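Local coordinates for protein lysin (Bacillus phage PBC5, PDB 6ILU) that probably attaches the phage endolysin to the Bacillus cell wall, acting as its SH3b-type cell-wall-binding domain, at residues Ile18-Asp21 with Gly22-Val25; Tyr28-Ser32 with Asp33-Ala37; Val122-Gly125 with Gly126-Ile130. All blocks are in the same frame, centred on the assembly; numbering follows the deposited sequence.

Contact 1. Residues Ile18-Asp21 with Gly22-Val25; sequences IYPD and GYGV
Pro20 and Tyr23 close a type II beta turn, with Tyr23 N donating to Pro20 O at 3.1 Å, the donor standing above the carbonyl plane rather than in it. Gly22 holds the third position of the turn with a positive phi of 94°. Tyr19, just before the turn, meets Tyr23, its last residue. The two lay their rings nearly parallel, planes 15° apart, but slid so far that they barely overlap, the centroids 4.6 Å from each other. Tyr23 CE2 lies over one face of Tyr19, offset toward the rim, while Tyr23 CD2 meets Tyr19 CB at 3.4 Å. The opposite face of Tyr19 carries CG1 of Ile18, again toward the rim. Tyr23 gains its place because CG lies anti to the backbone N (chi1 -174°), which swings the ring back across the turn toward Tyr19. Val25 CG2 also meets Tyr19 CD2 at 3.9 Å, its side chain crossing the tyrosine at about a right angle, and Pro20 CD runs beside Tyr23 CB. Water 1 lies between Pro20 O (2.7 Å) and Tyr23 O (2.9 Å), within hydrogen-bonding distance of both, though it cannot serve every acceptor near it at once. Lys43, from beyond strand 35-40, bonds Tyr19 O through NZ and Asp21 OD1 through its backbone N. Pro20 O is met by an amide and a water, and the bonds from Lys43 tie the loop to the chain beyond strand 35-40, which is consistent with a turn held by polar as well as aromatic contacts.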
# COMPACT_ATOMS: atom_id res chain seq x y z
N ILE A 18 15.71 -1.57 6.89
CA ILE A 18 16.47 -2.77 7.29
C ILE A 18 17.92 -2.46 7.74
O ILE A 18 18.61 -3.34 8.26
CB ILE A 18 16.54 -3.83 6.14
CG1 ILE A 18 17.37 -3.29 4.96
CG2 ILE A 18 15.11 -4.25 5.72
CD1 ILE A 18 17.64 -4.36 3.83
N TYR A 19 18.35 -1.22 7.54
CA TYR A 19 19.74 -0.82 7.84
C TYR A 19 19.83 -0.21 9.25
O TYR A 19 18.81 0.12 9.85
CB TYR A 19 20.22 0.20 6.80
CG TYR A 19 20.19 -0.37 5.41
CD1 TYR A 19 21.22 -1.20 4.97
CD2 TYR A 19 19.13 -0.13 4.57
CE1 TYR A 19 21.18 -1.74 3.70
CE2 TYR A 19 19.09 -0.68 3.31
CZ TYR A 19 20.10 -1.47 2.88
OH TYR A 19 20.06 -2.01 1.64
N PRO A 20 21.05 -0.04 9.77
CA PRO A 20 21.17 0.57 11.09
C PRO A 20 20.69 2.00 11.12
O PRO A 20 20.61 2.66 10.09
CB PRO A 20 22.67 0.50 11.37
CG PRO A 20 23.12 -0.67 10.53
CD PRO A 20 22.33 -0.58 9.29
N ASP A 21 20.34 2.48 12.30
CA ASP A 21 20.04 3.91 12.45
C ASP A 21 21.28 4.70 11.99
O ASP A 21 22.44 4.31 12.30
CB ASP A 21 19.69 4.22 13.91
CG ASP A 21 19.12 5.61 14.10
OD1 ASP A 21 18.75 6.26 13.10
OD2 ASP A 21 19.04 6.03 15.27
N GLY A 22 21.05 5.78 11.23
CA GLY A 22 22.13 6.59 10.70
C GLY A 22 22.56 6.20 9.29
O GLY A 22 23.28 6.95 8.63
N TYR A 23 22.13 5.03 8.82
CA TYR A 23 22.55 4.56 7.51
C TYR A 23 21.55 5.08 6.47
O TYR A 23 20.38 4.85 6.59
CB TYR A 23 22.65 3.03 7.50
CG TYR A 23 23.20 2.44 6.24
CD1 TYR A 23 24.54 2.05 6.15
CD2 TYR A 23 22.39 2.28 5.11
CE1 TYR A 23 25.04 1.52 4.99
CE2 TYR A 23 22.90 1.73 3.93
CZ TYR A 23 24.22 1.36 3.90
OH TYR A 23 24.76 0.83 2.75
N GLY A 24 22.02 5.85 5.48
CA GLY A 24 21.12 6.51 4.58
C GLY A 24 20.38 5.58 3.64
O GLY A 24 20.98 4.69 3.04
N VAL A 25 19.06 5.75 3.55
CA VAL A 25 18.25 5.08 2.54
C VAL A 25 17.81 6.13 1.54
O VAL A 25 17.26 7.16 1.95
CB VAL A 25 17.02 4.42 3.14
CG1 VAL A 25 16.16 3.83 2.02
CG2 VAL A 25 17.44 3.37 4.14
O HOH W 1 18.67 3.20 8.23

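Contact 2. Residues Tyr28-Ser32 with Asp33-Ala37; sequences YERPS and DPIYA
Arg30 turns its side chain back on Asp33 and grips a single atom, the backbone O, side-on with two nitrogens. NE donates at 2.7 Å to Asp33 O and NH2 at 3.0 Å to the same oxygen, which lies in the guanidinium plane; the two donors arrive from opposite faces of the carbonyl plane. A bend at chi3 (70°) in an otherwise extended chain brings the guanidinium round to this oxygen. The Asp33 carboxylate adds charge alone, since OD2 stands well out of the guanidinium plane, 3.6 Å from Arg30 NH2, and no N-H points at it. Water 3 lies within hydrogen-bonding distance of Asp33 OD1 and Pro34 O, with more acceptors around it than it has protons, and takes a weak bond from Arg30 NH2. Over one face of the guanidinium lies Ile35 CD1, centred above it and 3.5 Å from Arg30 CZ. Backbone groups are paired in the same hairpin: Glu29 and Ile35 exchange N-H and C=O in both directions at 2.9 Å, and Asp33 N closes the type I turn on Arg30 O. Pro34 has no amide hydrogen to offer Arg30 O, but its CA approaches both Glu29 O and Arg30 O. Glu29 OE2 and Tyr36 O are spanned by water 2. On the other side of the ribbon, Tyr28 CD1 packs on Pro34 CB at 3.5 Å, and both residues also touch Met60 of strand 60-62. With two N-H groups of one cation on Asp33 O and Ile35 CD1 covering the guanidinium face, the positive charge of Arg30 is probably partly balanced by Asp33.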
# COMPACT_ATOMS: atom_id res chain seq x y z
N TYR A 28 13.55 8.96 -3.95
CA TYR A 28 13.52 9.17 -5.38
C TYR A 28 12.23 9.82 -5.84
O TYR A 28 11.17 9.75 -5.16
CB TYR A 28 13.63 7.84 -6.13
CG TYR A 28 14.92 7.10 -5.90
CD1 TYR A 28 16.02 7.34 -6.71
CD2 TYR A 28 15.04 6.17 -4.87
CE1 TYR A 28 17.23 6.65 -6.51
CE2 TYR A 28 16.26 5.51 -4.64
CZ TYR A 28 17.33 5.74 -5.48
OH TYR A 28 18.52 5.08 -5.27
N GLU A 29 12.29 10.45 -7.01
CA GLU A 29 11.05 10.72 -7.75
C GLU A 29 11.02 9.81 -8.99
O GLU A 29 12.02 9.14 -9.31
CB GLU A 29 10.95 12.20 -8.14
CG GLU A 29 12.07 12.68 -8.99
CD GLU A 29 11.98 14.19 -9.25
OE1 GLU A 29 11.04 14.61 -9.94
OE2 GLU A 29 12.85 14.94 -8.78
N ARG A 30 9.85 9.73 -9.66
CA ARG A 30 9.70 9.00 -10.94
C ARG A 30 9.94 7.48 -10.78
O ARG A 30 10.94 6.91 -11.25
CB ARG A 30 10.66 9.57 -12.04
CG ARG A 30 10.23 9.11 -13.44
CD ARG A 30 10.99 9.78 -14.57
NE ARG A 30 12.37 9.29 -14.57
CZ ARG A 30 13.30 9.72 -15.42
NH1 ARG A 30 13.02 10.66 -16.34
NH2 ARG A 30 14.54 9.22 -15.36
N PRO A 31 8.98 6.79 -10.16
CA PRO A 31 9.31 5.42 -9.72
C PRO A 31 9.51 4.42 -10.84
O PRO A 31 10.19 3.43 -10.62
CB PRO A 31 8.10 5.05 -8.83
CG PRO A 31 7.04 5.99 -9.25
CD PRO A 31 7.72 7.29 -9.59
N SER A 32 9.01 4.68 -12.06
CA SER A 32 9.35 3.74 -13.11
C SER A 32 10.81 3.85 -13.60
O SER A 32 11.30 2.96 -14.27
CB SER A 32 8.42 3.87 -14.31
OG SER A 32 8.75 5.05 -15.03
N ASP A 33 11.49 4.96 -13.30
CA ASP A 33 12.91 5.14 -13.72
C ASP A 33 13.51 6.17 -12.76
O ASP A 33 13.66 7.37 -13.12
CB ASP A 33 12.98 5.60 -15.19
CG ASP A 33 14.40 5.67 -15.74
OD1 ASP A 33 15.40 5.41 -15.01
OD2 ASP A 33 14.53 6.01 -16.95
N PRO A 34 13.82 5.74 -11.53
CA PRO A 34 13.96 6.65 -10.37
C PRO A 34 15.09 7.66 -10.52
O PRO A 34 16.19 7.32 -11.01
CB PRO A 34 14.20 5.66 -9.20
CG PRO A 34 13.40 4.40 -9.66
CD PRO A 34 13.80 4.32 -11.11
N ILE A 35 14.79 8.91 -10.14
CA ILE A 35 15.74 10.02 -10.08
C ILE A 35 15.99 10.36 -8.63
O ILE A 35 15.04 10.58 -7.87
CB ILE A 35 15.19 11.27 -10.80
CG1 ILE A 35 14.96 11.00 -12.29
CG2 ILE A 35 16.11 12.46 -10.61
CD1 ILE A 35 14.07 12.04 -12.97
N TYR A 36 17.26 10.39 -8.24
CA TYR A 36 17.62 10.63 -6.85
C TYR A 36 17.00 11.93 -6.34
O TYR A 36 17.09 12.97 -7.01
CB TYR A 36 19.15 10.67 -6.73
CG TYR A 36 19.63 10.95 -5.34
CD1 TYR A 36 20.06 12.20 -4.98
CD2 TYR A 36 19.55 9.96 -4.37
CE1 TYR A 36 20.48 12.46 -3.69
CE2 TYR A 36 19.97 10.21 -3.08
CZ TYR A 36 20.43 11.46 -2.75
OH TYR A 36 20.83 11.72 -1.47
N ALA A 37 16.36 11.88 -5.17
CA ALA A 37 15.81 13.09 -4.57
C ALA A 37 16.43 13.42 -3.25
O ALA A 37 16.56 14.60 -2.88
CB ALA A 37 14.32 12.94 -4.39
O HOH W 2 15.11 14.90 -7.56
O HOH W 3 16.83 7.75 -13.88

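Contact 3. Residues Val122-Gly125 with Gly126-Ile130. With EDO (1,2-ethanediol), chain H; EDO (1,2-ethanediol), chain I.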
# COMPACT_ATOMS: atom_id res chain seq x y z
N VAL A 122 -9.97 0.78 -2.15
CA VAL A 122 -8.67 0.17 -1.81
C VAL A 122 -8.38 -0.99 -2.75
O VAL A 122 -9.27 -1.77 -3.10
CB VAL A 122 -8.65 -0.27 -0.32
CG1 VAL A 122 -9.82 -1.28 0.07
CG2 VAL A 122 -7.27 -0.87 0.07
N ASP A 123 -7.13 -1.04 -3.22
CA ASP A 123 -6.66 -2.11 -4.08
C ASP A 123 -6.18 -3.23 -3.18
O ASP A 123 -5.24 -3.04 -2.40
CB ASP A 123 -5.53 -1.56 -5.01
CG ASP A 123 -5.01 -2.58 -6.01
OD1 ASP A 123 -5.52 -3.72 -6.05
OD2 ASP A 123 -4.05 -2.23 -6.73
N ILE A 124 -6.79 -4.41 -3.30
CA ILE A 124 -6.35 -5.55 -2.50
C ILE A 124 -5.30 -6.42 -3.20
O ILE A 124 -4.96 -7.52 -2.74
CB ILE A 124 -7.55 -6.46 -2.09
CG1 ILE A 124 -8.33 -6.89 -3.35
CG2 ILE A 124 -8.40 -5.69 -1.11
CD1 ILE A 124 -9.32 -8.12 -3.12
N GLY A 125 -4.78 -5.91 -4.32
CA GLY A 125 -3.75 -6.59 -5.08
C GLY A 125 -4.33 -7.23 -6.32
O GLY A 125 -5.50 -7.63 -6.32
N GLY A 126 -3.54 -7.27 -7.38
CA GLY A 126 -4.05 -7.80 -8.63
C GLY A 126 -4.98 -6.85 -9.34
O GLY A 126 -5.80 -7.28 -10.13
N ASN A 127 -4.88 -5.55 -9.01
CA ASN A 127 -5.72 -4.51 -9.61
C ASN A 127 -7.22 -4.77 -9.34
O ASN A 127 -8.03 -4.86 -10.27
CB ASN A 127 -5.55 -4.38 -11.11
CG ASN A 127 -6.19 -3.08 -11.64
OD1 ASN A 127 -5.91 -1.99 -11.09
ND2 ASN A 127 -7.04 -3.18 -12.70
N ARG A 128 -7.51 -4.98 -8.08
CA ARG A 128 -8.87 -5.27 -7.62
C ARG A 128 -9.26 -4.26 -6.57
O ARG A 128 -8.70 -4.27 -5.45
CB ARG A 128 -8.95 -6.69 -7.04
CG ARG A 128 -8.67 -7.73 -8.12
CD ARG A 128 -8.79 -9.15 -7.49
NE ARG A 128 -7.75 -9.31 -6.46
CZ ARG A 128 -7.72 -10.30 -5.55
NH1 ARG A 128 -8.68 -11.22 -5.53
NH2 ARG A 128 -6.73 -10.33 -4.64
N TRP A 129 -10.16 -3.36 -6.96
CA TRP A 129 -10.47 -2.17 -6.13
C TRP A 129 -11.85 -2.34 -5.50
O TRP A 129 -12.85 -2.56 -6.20
CB TRP A 129 -10.44 -0.91 -6.97
CG TRP A 129 -9.08 -0.65 -7.51
CD1 TRP A 129 -8.48 -1.24 -8.62
CD2 TRP A 129 -8.14 0.32 -7.01
NE1 TRP A 129 -7.21 -0.71 -8.81
CE2 TRP A 129 -7.00 0.27 -7.85
CE3 TRP A 129 -8.16 1.22 -5.93
CZ2 TRP A 129 -5.88 1.09 -7.64
CZ3 TRP A 129 -7.03 2.04 -5.72
CH2 TRP A 129 -5.92 1.96 -6.58
N ILE A 130 -11.89 -2.23 -4.17
CA ILE A 130 -13.14 -2.37 -3.37
C ILE A 130 -13.48 -1.06 -2.68
O ILE A 130 -12.60 -0.36 -2.17
CB ILE A 130 -12.94 -3.49 -2.31
CG1 ILE A 130 -12.68 -4.82 -3.03
CG2 ILE A 130 -14.15 -3.56 -1.29
CD1 ILE A 130 -12.44 -6.07 -2.12
C1 EDO H . -1.31 -3.87 -7.38
O1 EDO H . -2.66 -4.19 -7.74
C2 EDO H . -0.34 -4.95 -7.87
O2 EDO H . -0.88 -6.26 -7.72
C1 EDO I . -8.35 -14.41 -3.18
O1 EDO I . -9.33 -13.41 -3.54
C2 EDO I . -7.08 -14.32 -4.02
O2 EDO I . -6.26 -13.16 -3.74
O HOH W 4 -4.09 -9.88 -3.63
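The loop of the hairpin between strands 121-123 and 129-131 is organised by an Asx turn at Asp123, whose OD1 accepts from Gly125 N at 2.9 Å. The same oxygen also takes Arg128 N across the bend, and the two donors come from opposite faces of the carboxylate, each well above its plane. Having CG anti to the backbone N (chi1 -177°) turns the carboxylate into the loop, and the other oxygen, OD2, receives O1 of a 1,2-ethanediol at 2.6 Å. That diol probably comes from the crystallisation liquor; Gly126 N and Asn127 N hold its two hydroxyls. Asp123 CB meanwhile sits almost exactly above the six-membered ring of Trp129, a CH-pi contact with 3.6 Å to the centroid and only 6° off the normal. Carboxylate and indole stack at a modest tilt. The indole is held by its NE1 as well, which donates in the ring plane to Asn127 OD1. Next to the loop, the antiparallel strands pair Val122 with Ile130 as a hydrogen-bonded pair and Asp123 with Trp129 as a non-hydrogen-bonded one, while Ile124 N donates to Arg128 O just past the regular register. A bend at chi3 (-63°) turns the Arg128 guanidinium back onto Gly125 O, where NE donates at 2.8 Å nearly straight on, with NH2 adding a weak bond to that oxygen. Ile124 CD1 rests over the centre of the guanidinium face, 3.6 Å from Arg128 CZ, and reaches Ile130 CD1 at 3.9 Å. A second diol, likewise probably from the crystallisation liquor, accepts from Arg128 NH1 and NH2, at the end of the arginine remote from Asp123.

In the fold
The three contacts follow one another along the chain, each closing before the next opens, and each is a turn or hairpin bend in an all-beta fold. Contact 1 lies in the loop leading from strand 13-17 into strand 25-29, and contact 2 lies at the far end of that same strand, where it turns into strand 35-40; their centres are 19 Å apart. Contact 3 belongs to a different, three-stranded sheet, with its centre 24 Å from that of contact 2 and 32 Å from that of contact 1, and contacts 1 and 3 lie on opposite sides of the chain's centre. In this SH3b-type domain contacts 1 and 2 thus lie on the surface, while contact 3 is buried nearer the chain's centre.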